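PDB 1NY1: probable polysaccharide deacetylase pdaA from Bacillus subtilis, which removes the acetyl group from N-acetylmuramic acid residues of peptidoglycan, a step toward the muramic delta-lactam of the spore cortex needed for germination. Local coordinates for residues Q189-P192 against G193-Y196. Numbering follows the deposited sequence.
Sequences QAHP and GAIY
The methyl of Ala194 covers one face of the His191 imidazole, three residues back along the chain. Ala194 CB lies 3.4 Å from the ring centroid and 18° off the normal, a CH-pi contact. It is offset toward the rim, and CE1 is the nearest ring atom at 3.2 Å from Ala194 CB. A chi1 of 51° sets His191 CG between its own N and carbonyl carbon, and this brings the ring over Ala194. Loop residues Ser13, Pro19, Leu37 and Ser165 also touch the His191 side chain. With an alanine at His191, the Ala194 methyl would probably lose its aromatic cover, and a gap would be likely to open beside these loops.

The Tyr196 ring receives its neighbours at the edge: Ala194 CB lies in its plane, and Ala190 CA is close to that plane. Its hydroxyl meets Ala190, with OH 3.2 Å from Ala190 CB. The hydroxyl is hydrogen-bonded to Met186 O in helix 179-188. Leu216 of helix 205-219 touches both Ala190 and Tyr196.

The backbone is closed by one bond, Ala194 N to His191 O at 3.0 Å. Gly193 takes a positive phi of 76°, a conformation that favours glycine, at the third position of the turn. This is a type II beta turn with Pro192 and Gly193 at its corner. It leads from the loop after helix 179-188 into strand 194-198, which pairs in parallel with strand 44-51 in the central sheet of the NodB homology domain.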
loop_
_atom_site.group_PDB
_atom_site.type_symbol
_atom_site.label_atom_id
_atom_site.label_comp_id
_atom_site.label_asym_id
_atom_site.label_seq_id
_atom_site.Cartn_x
_atom_site.Cartn_y
_atom_site.Cartn_z
ATOM N N GLN A 189 15.611 4.691 -4.276
ATOM C CA GLN A 189 14.942 3.456 -4.675
ATOM C C GLN A 189 13.961 3.605 -5.826
ATOM O O GLN A 189 13.415 2.616 -6.303
ATOM C CB GLN A 189 14.229 2.829 -3.469
ATOM C CG GLN A 189 15.199 2.363 -2.391
ATOM C CD GLN A 189 14.525 1.587 -1.276
ATOM O OE1 GLN A 189 13.771 0.649 -1.527
ATOM N NE2 GLN A 189 14.818 1.958 -0.036
ATOM N N ALA A 190 13.740 4.835 -6.277
ATOM C CA ALA A 190 12.797 5.074 -7.365
ATOM C C ALA A 190 13.111 4.283 -8.624
ATOM O O ALA A 190 14.269 4.112 -9.001
ATOM C CB ALA A 190 12.740 6.560 -7.691
ATOM N N HIS A 191 12.060 3.784 -9.260
ATOM C CA HIS A 191 12.204 3.043 -10.495
ATOM C C HIS A 191 10.884 2.994 -11.246
ATOM O O HIS A 191 9.809 3.209 -10.674
ATOM C CB HIS A 191 12.726 1.623 -10.234
ATOM C CG HIS A 191 11.960 0.861 -9.194
ATOM N ND1 HIS A 191 10.846 0.103 -9.487
ATOM C CD2 HIS A 191 12.170 0.721 -7.865
ATOM C CE1 HIS A 191 10.404 -0.473 -8.382
ATOM N NE2 HIS A 191 11.190 -0.115 -7.383
ATOM N N PRO A 192 10.955 2.750 -12.558
ATOM C CA PRO A 192 9.757 2.670 -13.392
ATOM C C PRO A 192 8.809 1.596 -12.858
ATOM O O PRO A 192 9.221 0.468 -12.582
ATOM C CB PRO A 192 10.329 2.321 -14.759
ATOM C CG PRO A 192 11.620 3.077 -14.763
ATOM C CD PRO A 192 12.173 2.774 -13.389
ATOM N N GLY A 193 7.543 1.962 -12.704
ATOM C CA GLY A 193 6.553 1.021 -12.216
ATOM C C GLY A 193 6.597 0.738 -10.725
ATOM O O GLY A 193 5.886 -0.142 -10.245
ATOM N N ALA A 194 7.413 1.480 -9.985
ATOM C CA ALA A 194 7.524 1.261 -8.546
ATOM C C ALA A 194 6.227 1.476 -7.790
ATOM O O ALA A 194 5.477 2.411 -8.064
ATOM C CB ALA A 194 8.593 2.175 -7.955
ATOM N N ILE A 195 5.970 0.583 -6.843
ATOM C CA ILE A 195 4.816 0.709 -5.974
ATOM C C ILE A 195 5.472 0.947 -4.619
ATOM O O ILE A 195 6.154 0.067 -4.080
ATOM C CB ILE A 195 3.958 -0.577 -5.934
ATOM C CG1 ILE A 195 3.350 -0.838 -7.321
ATOM C CG2 ILE A 195 2.855 -0.429 -4.881
ATOM C CD1 ILE A 195 2.419 -2.049 -7.396
ATOM N N TYR A 196 5.306 2.160 -4.104
ATOM C CA TYR A 196 5.872 2.544 -2.818
ATOM C C TYR A 196 4.947 2.167 -1.684
ATOM O O TYR A 196 3.728 2.306 -1.791
ATOM C CB TYR A 196 6.080 4.056 -2.718
ATOM C CG TYR A 196 7.286 4.609 -3.425
ATOM C CD1 TYR A 196 7.956 5.723 -2.915
ATOM C CD2 TYR A 196 7.744 4.046 -4.609
ATOM C CE1 TYR A 196 9.056 6.265 -3.573
ATOM C CE2 TYR A 196 8.840 4.577 -5.274
ATOM C CZ TYR A 196 9.492 5.681 -4.755
ATOM O OH TYR A 196 10.580 6.201 -5.420
#